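Local coordinates for CaaX farnesyltransferase beta subunit Ram1 (Aspergillus fumigatus, PDB 4L9P), which probably transfers, with its alpha-subunit partner and zinc, a farnesyl group from farnesyl diphosphate to a cysteine near the C-terminus of proteins, acting as the peptide-binding subunit, at residues B[443-455]-B[462-474]. Numbering follows the deposited sequence.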
loop_
_atom_site.group_PDB
_atom_site.type_symbol
_atom_site.label_atom_id
_atom_site.label_comp_id
_atom_site.label_asym_id
_atom_site.label_seq_id
_atom_site.Cartn_x
_atom_site.Cartn_y
_atom_site.Cartn_z
ATOM N N THR B 443 14.069 5.022 -8.266
ATOM C CA THR B 443 14.456 5.319 -6.877
ATOM C C THR B 443 15.869 4.868 -6.568
ATOM O O THR B 443 16.633 5.566 -5.900
ATOM C CB THR B 443 13.505 4.551 -5.906
ATOM O OG1 THR B 443 12.181 5.029 -6.098
ATOM C CG2 THR B 443 13.917 4.638 -4.406
ATOM N N VAL B 444 16.240 3.678 -7.065
ATOM C CA VAL B 444 17.598 3.188 -6.764
ATOM C C VAL B 444 18.702 4.003 -7.439
ATOM O O VAL B 444 19.876 3.894 -7.049
ATOM C CB VAL B 444 17.822 1.696 -7.088
ATOM C CG1 VAL B 444 16.794 0.769 -6.423
ATOM C CG2 VAL B 444 17.896 1.407 -8.543
ATOM N N GLN B 445 18.324 4.782 -8.423
ATOM C CA GLN B 445 19.311 5.555 -9.199
ATOM C C GLN B 445 19.546 6.944 -8.653
ATOM O O GLN B 445 20.332 7.691 -9.264
ATOM C CB GLN B 445 18.831 5.614 -10.639
ATOM C CG GLN B 445 18.726 4.256 -11.262
ATOM C CD GLN B 445 18.060 4.298 -12.648
ATOM O OE1 GLN B 445 17.334 5.247 -12.988
ATOM N NE2 GLN B 445 18.256 3.235 -13.428
ATOM N N TYR B 446 18.877 7.356 -7.574
ATOM C CA TYR B 446 19.049 8.702 -7.031
ATOM C C TYR B 446 19.208 8.696 -5.538
ATOM O O TYR B 446 18.634 7.828 -4.840
ATOM C CB TYR B 446 17.793 9.593 -7.341
ATOM C CG TYR B 446 17.713 9.822 -8.815
ATOM C CD1 TYR B 446 18.450 10.868 -9.373
ATOM C CD2 TYR B 446 16.982 8.971 -9.669
ATOM C CE1 TYR B 446 18.532 11.030 -10.754
ATOM C CE2 TYR B 446 16.997 9.125 -11.074
ATOM C CZ TYR B 446 17.815 10.129 -11.599
ATOM O OH TYR B 446 17.928 10.253 -12.951
ATOM N N TYR B 447 19.946 9.695 -5.050
ATOM C CA TYR B 447 19.827 10.145 -3.652
ATOM C C TYR B 447 18.587 11.055 -3.620
ATOM O O TYR B 447 18.533 12.047 -4.390
ATOM C CB TYR B 447 21.051 11.005 -3.294
ATOM C CG TYR B 447 22.376 10.254 -3.331
ATOM C CD1 TYR B 447 22.741 9.446 -2.276
ATOM C CD2 TYR B 447 23.289 10.418 -4.384
ATOM C CE1 TYR B 447 23.965 8.776 -2.275
ATOM C CE2 TYR B 447 24.508 9.747 -4.408
ATOM C CZ TYR B 447 24.836 8.916 -3.345
ATOM O OH TYR B 447 26.048 8.247 -3.342
ATOM N N HIS B 448 17.591 10.712 -2.785
ATOM C CA HIS B 448 16.440 11.591 -2.621
ATOM C C HIS B 448 16.497 12.039 -1.159
ATOM O O HIS B 448 16.575 11.214 -0.250
ATOM C CB HIS B 448 15.129 10.759 -2.812
ATOM C CG HIS B 448 14.835 10.474 -4.257
ATOM N ND1 HIS B 448 14.594 11.468 -5.197
ATOM C CD2 HIS B 448 14.702 9.283 -4.921
ATOM C CE1 HIS B 448 14.346 10.895 -6.376
ATOM N NE2 HIS B 448 14.396 9.571 -6.235
ATOM N N TYR B 449 16.415 13.334 -0.916
ATOM C CA TYR B 449 16.530 13.855 0.462
ATOM C C TYR B 449 15.772 15.152 0.589
ATOM O O TYR B 449 15.443 15.783 -0.429
ATOM C CB TYR B 449 18.022 14.090 0.798
ATOM C CG TYR B 449 18.741 14.915 -0.221
ATOM C CD1 TYR B 449 19.370 14.332 -1.318
ATOM C CD2 TYR B 449 18.809 16.294 -0.086
ATOM C CE1 TYR B 449 20.009 15.123 -2.283
ATOM C CE2 TYR B 449 19.482 17.076 -1.040
ATOM C CZ TYR B 449 20.046 16.489 -2.124
ATOM O OH TYR B 449 20.706 17.302 -3.025
ATOM N N CYS B 450 15.404 15.535 1.817
ATOM C CA CYS B 450 14.649 16.783 2.003
ATOM C C CYS B 450 15.634 17.864 2.512
ATOM O O CYS B 450 16.692 17.572 3.080
ATOM C CB CYS B 450 13.407 16.558 2.912
ATOM S SG CYS B 450 13.841 16.031 4.572
ATOM N N THR B 451 15.307 19.115 2.254
ATOM C CA THR B 451 16.224 20.229 2.472
ATOM C C THR B 451 15.503 21.362 3.197
ATOM O O THR B 451 14.313 21.268 3.482
ATOM C CB THR B 451 16.770 20.759 1.126
ATOM O OG1 THR B 451 15.718 21.474 0.444
ATOM C CG2 THR B 451 17.347 19.642 0.245
ATOM N N ASP B 452 16.251 22.416 3.507
ATOM C CA ASP B 452 15.683 23.615 4.115
ATOM C C ASP B 452 15.269 24.638 3.064
ATOM O O ASP B 452 15.024 25.816 3.397
ATOM C CB ASP B 452 16.686 24.240 5.114
ATOM C CG ASP B 452 18.033 24.649 4.459
ATOM O OD1 ASP B 452 18.224 24.396 3.258
ATOM O OD2 ASP B 452 18.928 25.216 5.163
ATOM N N SER B 453 15.213 24.201 1.805
ATOM C CA SER B 453 14.836 25.062 0.692
ATOM C C SER B 453 13.611 24.568 -0.033
ATOM O O SER B 453 13.668 23.560 -0.718
ATOM C CB SER B 453 16.016 25.151 -0.285
ATOM O OG SER B 453 15.731 26.127 -1.273
ATOM N N SER B 454 12.493 25.257 0.149
ATOM C CA SER B 454 11.246 24.785 -0.423
ATOM C C SER B 454 10.780 25.587 -1.586
ATOM O O SER B 454 10.993 26.785 -1.599
ATOM C CB SER B 454 10.161 24.727 0.670
ATOM O OG SER B 454 8.920 24.261 0.135
ATOM N N VAL B 455 10.178 24.958 -2.591
ATOM C CA VAL B 455 9.548 25.732 -3.663
ATOM C C VAL B 455 8.223 26.342 -3.222
ATOM O O VAL B 455 7.721 27.252 -3.875
ATOM C CB VAL B 455 9.341 24.962 -4.997
ATOM C CG1 VAL B 455 10.650 24.405 -5.528
ATOM C CG2 VAL B 455 8.335 23.881 -4.851
ATOM N N SER B 462 5.574 22.620 3.639
ATOM C CA SER B 462 6.834 23.172 3.135
ATOM C C SER B 462 7.899 22.099 2.915
ATOM O O SER B 462 8.593 22.108 1.881
ATOM C CB SER B 462 7.330 24.310 4.050
ATOM O OG SER B 462 8.522 24.876 3.583
ATOM N N SER B 463 8.001 21.156 3.847
ATOM C CA SER B 463 9.005 20.122 3.709
ATOM C C SER B 463 8.742 19.263 2.469
ATOM O O SER B 463 9.665 18.867 1.748
ATOM C CB SER B 463 9.003 19.281 4.988
ATOM O OG SER B 463 9.936 18.217 4.887
ATOM N N ALA B 464 7.474 18.985 2.197
ATOM C CA ALA B 464 7.132 18.143 1.032
ATOM C C ALA B 464 7.609 18.744 -0.259
ATOM O O ALA B 464 7.865 18.018 -1.205
ATOM C CB ALA B 464 5.605 17.932 0.933
ATOM N N PHE B 465 7.713 20.074 -0.293
ATOM C CA PHE B 465 8.199 20.773 -1.495
ATOM C C PHE B 465 9.682 21.128 -1.418
ATOM O O PHE B 465 10.165 21.972 -2.209
ATOM C CB PHE B 465 7.296 21.964 -1.852
ATOM C CG PHE B 465 5.901 21.520 -2.282
ATOM C CD1 PHE B 465 5.713 20.978 -3.558
ATOM C CD2 PHE B 465 4.810 21.569 -1.414
ATOM C CE1 PHE B 465 4.459 20.495 -3.964
ATOM C CE2 PHE B 465 3.533 21.067 -1.834
ATOM C CZ PHE B 465 3.382 20.551 -3.092
ATOM N N SER B 466 10.388 20.506 -0.483
ATOM C CA SER B 466 11.814 20.762 -0.273
ATOM C C SER B 466 12.663 19.598 -0.773
ATOM O O SER B 466 13.894 19.657 -0.706
ATOM C CB SER B 466 12.076 21.003 1.212
ATOM O OG SER B 466 12.136 19.772 1.921
ATOM N N TRP B 467 12.054 18.495 -1.254
ATOM C CA TRP B 467 12.827 17.325 -1.679
ATOM C C TRP B 467 13.634 17.614 -2.932
ATOM O O TRP B 467 13.137 18.218 -3.890
ATOM C CB TRP B 467 11.828 16.163 -1.947
ATOM C CG TRP B 467 11.301 15.552 -0.685
ATOM C CD1 TRP B 467 10.279 16.040 0.122
ATOM C CD2 TRP B 467 11.834 14.400 -0.016
ATOM N NE1 TRP B 467 10.122 15.201 1.219
ATOM C CE2 TRP B 467 11.054 14.204 1.173
ATOM C CE3 TRP B 467 12.850 13.478 -0.330
ATOM C CZ2 TRP B 467 11.251 13.116 2.024
ATOM C CZ3 TRP B 467 13.087 12.425 0.553
ATOM C CH2 TRP B 467 12.307 12.270 1.721
ATOM N N LYS B 468 14.893 17.178 -2.885
ATOM C CA LYS B 468 15.851 17.352 -3.979
ATOM C C LYS B 468 16.493 16.023 -4.276
ATOM O O LYS B 468 16.277 15.038 -3.553
ATOM C CB LYS B 468 16.900 18.439 -3.618
ATOM C CG LYS B 468 16.162 19.796 -3.463
ATOM C CD LYS B 468 17.005 20.972 -3.618
ATOM C CE LYS B 468 16.326 22.262 -3.105
ATOM N NZ LYS B 468 14.999 22.671 -3.693
ATOM N N HIS B 469 17.273 15.976 -5.347
ATOM C CA HIS B 469 17.822 14.677 -5.761
ATOM C C HIS B 469 19.201 14.884 -6.353
ATOM O O HIS B 469 19.504 15.965 -6.920
ATOM C CB HIS B 469 16.919 13.993 -6.804
ATOM C CG HIS B 469 16.506 14.887 -7.922
ATOM N ND1 HIS B 469 17.294 15.077 -9.045
ATOM C CD2 HIS B 469 15.402 15.652 -8.107
ATOM C CE1 HIS B 469 16.712 15.946 -9.851
ATOM N NE2 HIS B 469 15.553 16.302 -9.318
ATOM N N ASP B 470 20.052 13.891 -6.164
ATOM C CA ASP B 470 21.390 13.829 -6.811
ATOM C C ASP B 470 21.477 12.453 -7.445
ATOM O O ASP B 470 20.902 11.476 -6.927
ATOM C CB ASP B 470 22.594 13.875 -5.799
ATOM C CG ASP B 470 22.621 15.120 -4.855
ATOM O OD1 ASP B 470 23.282 15.070 -3.804
ATOM O OD2 ASP B 470 21.995 16.100 -5.121
ATOM N N PRO B 471 22.187 12.288 -8.558
ATOM C CA PRO B 471 22.297 10.933 -9.102
ATOM C C PRO B 471 23.129 10.028 -8.215
ATOM O O PRO B 471 24.149 10.453 -7.672
ATOM C CB PRO B 471 22.951 11.106 -10.503
ATOM C CG PRO B 471 23.395 12.421 -10.518
ATOM C CD PRO B 471 22.826 13.284 -9.431
ATOM N N ASN B 472 22.721 8.781 -8.108
ATOM C CA ASN B 472 23.582 7.780 -7.485
ATOM C C ASN B 472 24.075 6.904 -8.627
ATOM O O ASN B 472 23.366 6.050 -9.153
ATOM C CB ASN B 472 22.801 6.986 -6.450
ATOM C CG ASN B 472 23.714 6.289 -5.526
ATOM O OD1 ASN B 472 24.881 6.170 -5.832
ATOM N ND2 ASN B 472 23.219 5.844 -4.394
ATOM N N PHE B 473 25.294 7.198 -9.060
ATOM C CA PHE B 473 25.796 6.705 -10.316
ATOM C C PHE B 473 26.055 5.208 -10.331
ATOM O O PHE B 473 26.429 4.613 -9.320
ATOM C CB PHE B 473 27.125 7.435 -10.681
ATOM C CG PHE B 473 26.930 8.846 -11.144
ATOM C CD1 PHE B 473 26.064 9.137 -12.203
ATOM C CD2 PHE B 473 27.602 9.899 -10.506
ATOM C CE1 PHE B 473 25.903 10.454 -12.700
ATOM C CE2 PHE B 473 27.441 11.214 -10.984
ATOM C CZ PHE B 473 26.571 11.475 -12.082
ATOM N N ALA B 474 25.955 4.620 -11.506
ATOM C CA ALA B 474 26.250 3.184 -11.693
ATOM C C ALA B 474 27.631 2.865 -11.115
ATOM O O ALA B 474 28.592 3.645 -11.308
ATOM C CB ALA B 474 26.203 2.828 -13.173
HETATM O O HOH W 1 13.802 13.819 -3.853
HETATM O O HOH W 2 12.488 19.363 5.013
HETATM O O HOH W 3 14.826 25.416 -3.555
#
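With CG set between its backbone N and carbonyl carbon (chi1 52°), the Tyr449 ring leans across the neighbouring strand. One face lies over Lys468 O, while Tyr449 OH gives a 2.7 Å hydrogen bond to Asp470 OD2, meeting it from above the carboxylate plane. The Tyr447 ring lies on the same side of the sheet as that of Tyr449; Asn472, just past strand 468-471 and with its CG anti to the backbone N (chi1 -162°), lays its amide almost flat on one face of the Tyr447 ring, the two planes 14° apart; Asn472 ND2 sits 3.6 Å above that ring plane, toward the rim. Lys468 runs past Thr451 CG2 and bends at its last torsion, which carries NZ to a bridging water held also by Ser453 OG and to a weak 3.4 Å bond with Ser453 O. Strands 446-449 and 468-471 form a two-stranded antiparallel hairpin, a small beta element on the mainly helical alpha-alpha toroid; its first strand follows helix 431-444, and it lies away from the zinc and isoprenoid sites. Tyr447 pairs with Asp470, and Tyr449 with Lys468, through reciprocal backbone bonds; Asn472 N to Gln445 O (2.9 Å) extends the pairing. Beyond the strands, Cys450 CB rests over the five-membered ring of Trp467, 3.9 Å from its centroid, and the indole continues onto Leu378 and Ala381 of helix 375-384. Thr451 OG1 donates to Ser466 O on a lone pair (2.8 Å) and accepts from Ser453 N, closing an ST turn. Ser466 OG donates to a lone pair of Ser463 O and accepts a longer bond from Thr451 N. Toward the hairpin's connecting loop, Ser454 OG reaches a lone pair of Ser462 O at 2.8 Å, and Val455 N bonds to Phe465 O as Val455 CG2 packs on Phe465 CB.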